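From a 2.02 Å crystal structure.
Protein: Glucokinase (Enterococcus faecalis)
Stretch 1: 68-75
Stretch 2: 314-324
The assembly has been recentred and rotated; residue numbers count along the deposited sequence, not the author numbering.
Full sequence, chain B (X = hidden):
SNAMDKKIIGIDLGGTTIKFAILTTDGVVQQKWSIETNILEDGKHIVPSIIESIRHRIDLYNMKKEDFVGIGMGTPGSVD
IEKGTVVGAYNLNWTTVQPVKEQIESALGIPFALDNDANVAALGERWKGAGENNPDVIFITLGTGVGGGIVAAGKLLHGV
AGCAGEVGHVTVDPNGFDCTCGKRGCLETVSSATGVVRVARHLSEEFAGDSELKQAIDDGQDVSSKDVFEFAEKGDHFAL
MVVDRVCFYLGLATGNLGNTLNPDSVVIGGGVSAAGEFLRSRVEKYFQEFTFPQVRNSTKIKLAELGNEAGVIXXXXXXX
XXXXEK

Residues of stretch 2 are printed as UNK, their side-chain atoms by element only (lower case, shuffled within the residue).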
# COMPACT_ATOMS: atom_id res chain seq x y z
N PHE B 68 19.41 -27.72 11.57
CA PHE B 68 18.62 -26.48 11.57
C PHE B 68 19.15 -25.52 10.51
O PHE B 68 20.34 -25.15 10.56
CB PHE B 68 18.61 -25.77 12.94
CG PHE B 68 17.84 -26.52 14.01
CD1 PHE B 68 18.50 -27.14 15.04
CD2 PHE B 68 16.45 -26.62 13.95
CE1 PHE B 68 17.81 -27.84 16.00
CE2 PHE B 68 15.76 -27.32 14.93
CZ PHE B 68 16.43 -27.91 15.95
N VAL B 69 18.29 -25.15 9.55
CA VAL B 69 18.69 -24.24 8.44
C VAL B 69 18.71 -22.81 8.97
O VAL B 69 19.62 -21.99 8.67
CB VAL B 69 17.73 -24.40 7.23
CG1 VAL B 69 17.90 -23.24 6.21
CG2 VAL B 69 17.89 -25.78 6.58
N GLY B 70 17.73 -22.51 9.81
CA GLY B 70 17.79 -21.33 10.67
C GLY B 70 16.58 -21.09 11.55
O GLY B 70 15.68 -21.94 11.65
N ILE B 71 16.52 -19.90 12.13
CA ILE B 71 15.42 -19.51 13.08
C ILE B 71 14.79 -18.24 12.55
O ILE B 71 15.49 -17.25 12.27
CB ILE B 71 16.00 -19.20 14.50
CG1 ILE B 71 16.61 -20.44 15.13
CG2 ILE B 71 14.93 -18.71 15.48
CD1 ILE B 71 17.71 -20.11 16.15
N GLY B 72 13.47 -18.23 12.44
CA GLY B 72 12.73 -17.01 12.19
C GLY B 72 11.88 -16.61 13.40
O GLY B 72 11.32 -17.45 14.09
N MSE B 73 11.78 -15.31 13.66
CA MSE B 73 10.97 -14.83 14.80
C MSE B 73 10.03 -13.66 14.44
O MSE B 73 10.44 -12.76 13.76
CB MSE B 73 11.90 -14.43 15.97
CG MSE B 73 11.16 -13.90 17.23
SE MSE B 73 12.50 -13.59 18.59
CE MSE B 73 11.75 -11.96 19.35
N GLY B 74 8.79 -13.71 14.90
CA GLY B 74 7.91 -12.58 14.88
C GLY B 74 7.85 -11.93 16.26
O GLY B 74 7.84 -12.61 17.27
N THR B 75 7.83 -10.59 16.29
CA THR B 75 7.86 -9.83 17.53
C THR B 75 6.91 -8.65 17.42
O THR B 75 6.76 -8.06 16.34
CB THR B 75 9.28 -9.27 17.83
OG1 THR B 75 9.24 -8.45 19.02
CG2 THR B 75 9.75 -8.44 16.67
N UNK B 314 4.85 -18.57 9.47
CA UNK B 314 5.44 -17.43 8.78
C UNK B 314 6.83 -17.11 9.27
O UNK B 314 7.71 -16.80 8.46
N UNK B 315 7.02 -17.15 10.61
CA UNK B 315 8.33 -16.87 11.21
C UNK B 315 9.36 -17.84 10.70
O UNK B 315 10.43 -17.46 10.25
c UNK B 315 8.26 -16.94 12.69
N UNK B 316 9.01 -19.13 10.79
CA UNK B 316 9.79 -20.16 10.19
C UNK B 316 10.21 -19.85 8.75
O UNK B 316 11.37 -20.08 8.41
c UNK B 316 9.06 -21.49 10.26
N UNK B 317 9.28 -19.37 7.91
CA UNK B 317 9.61 -19.07 6.48
C UNK B 317 10.76 -18.06 6.29
O UNK B 317 11.48 -18.13 5.31
c UNK B 317 8.38 -18.59 5.70
o UNK B 317 8.03 -17.30 6.14
N UNK B 318 10.92 -17.12 7.20
CA UNK B 318 12.06 -16.21 7.14
C UNK B 318 13.36 -17.00 7.20
O UNK B 318 14.37 -16.53 6.73
c UNK B 318 12.03 -15.27 8.34
c UNK B 318 11.12 -13.15 7.49
c UNK B 318 11.12 -13.62 10.01
c UNK B 318 10.96 -14.22 8.58
N UNK B 319 13.36 -18.17 7.81
CA UNK B 319 14.60 -18.93 7.93
C UNK B 319 15.07 -19.48 6.58
O UNK B 319 16.26 -19.80 6.42
c UNK B 319 14.43 -20.02 8.91
N UNK B 320 14.15 -19.58 5.62
CA UNK B 320 14.49 -20.14 4.32
C UNK B 320 15.51 -19.34 3.50
O UNK B 320 16.14 -19.87 2.55
c UNK B 320 12.88 -22.87 3.65
c UNK B 320 10.94 -21.32 3.39
c UNK B 320 13.24 -20.37 3.50
c UNK B 320 12.33 -21.50 4.02
N UNK B 321 15.69 -18.07 3.86
CA UNK B 321 16.69 -17.25 3.19
C UNK B 321 18.09 -17.77 3.41
O UNK B 321 19.00 -17.42 2.65
o UNK B 321 15.73 -13.85 6.32
c UNK B 321 16.61 -15.80 3.68
c UNK B 321 16.66 -14.27 5.65
c UNK B 321 16.69 -15.68 5.16
n UNK B 321 17.70 -13.53 5.32
N UNK B 322 18.27 -18.61 4.45
CA UNK B 322 19.57 -19.21 4.78
C UNK B 322 19.90 -20.55 4.16
O UNK B 322 20.96 -21.06 4.44
c UNK B 322 20.35 -16.90 6.70
c UNK B 322 18.28 -16.60 8.54
c UNK B 322 18.49 -17.83 7.90
c UNK B 322 20.15 -15.67 7.32
c UNK B 322 19.53 -17.99 6.99
c UNK B 322 19.12 -15.52 8.22
c UNK B 322 19.75 -19.30 6.30
N UNK B 323 19.02 -21.13 3.34
CA UNK B 323 19.29 -22.46 2.78
C UNK B 323 20.54 -22.46 1.89
O UNK B 323 20.83 -21.45 1.23
c UNK B 323 18.15 -22.98 1.91
o UNK B 323 16.89 -22.64 2.39
N UNK B 324 21.26 -23.56 1.89
CA UNK B 324 22.37 -23.74 0.95
C UNK B 324 21.68 -23.75 -0.43
O UNK B 324 20.65 -24.37 -0.63
c UNK B 324 24.45 -25.27 0.54
c UNK B 324 23.11 -25.05 1.24
c UNK B 324 25.63 -24.80 1.38
n UNK B 324 27.03 -26.95 1.02
c UNK B 324 26.99 -25.42 0.93
O HOH W 1 21.73 -22.55 7.07

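Position 314 has no atom beyond its backbone, which identifies Gly314; it lies out of reach of the strand 68-75.

Position 315 carries one carbon, bonded to CA and directed toward the strand, where this CB lies 3.9 Å from Gly74 N and 4.0 Å from the N of Met73, a selenomethionine. A lone carbon means Ala315. Its backbone O sits 3.0 Å from Gly72 CA with an angle of 158° at the hydrogen, a CA-H...O contact.

Position 316 also has a single carbon, but pointing away from the strand: Ala316.

At position 317 one carbon is followed by one oxygen. Sulfur is absent and there is no second branch, so this is Ser317. Its p rotamer (chi1 70°) turns OG back to Gly314 O, a very short hydrogen bond of 2.4 Å.

Position 318 shows four carbons forked at the second, the pattern of Leu318 rather than of an isoleucine, which forks at CB. CB is 4.3 Å from Gly72 CA, and CD1 reaches to 3.9 Å from Met73 O.

Position 319 has one carbon, hence Ala319. CB points toward the strand and packs on its backbone, 3.6 Å from Gly70 C and 3.8 Å from Ile71 N.

Position 320 repeats the four-carbon fork, giving Leu320, but its CA-to-CB bond points away.

Position 321 has three carbons, the third bearing one oxygen and one nitrogen: an amide one methylene longer than asparagine, therefore Gln321. It is exposed and makes no contact with the strand.

Position 322 has one carbon leading to a six-carbon ring without a hydroxyl, so Phe322. CB lies 3.6 Å from Val69 O, and the ring sits obliquely to that oxygen.

Position 323, one carbon then one oxygen, is Ser323. OG donates to Leu320 O at 2.9 Å, while the backbone N lies 3.7 Å from Val69 CG1.

Position 324 has four carbons in a row ending in nitrogen: Lys324, whose end leads away from the strand.

The contact, 392 Å² summed over both sides, depends on close backbone approach. The axes of strand 68-75 and helix 314-318 come within 5.5 Å at 135°, and CA atoms approach to 4.5 Å for Gly72 and Ala315 and to 4.8 Å for Gly70 and Ala319. An ideal CB on Gly72 would fall 1.6 Å from Ala315 O; one on Gly70 would fall 3.0 Å from Phe322 CD1. No direct hydrogen bond crosses; instead, water 1 donates to Val69 O (2.7 Å) and Phe322 O (3.1 Å), bridging the two stretches.

Stretch 2, residues 314-324: GAASLALQFSK
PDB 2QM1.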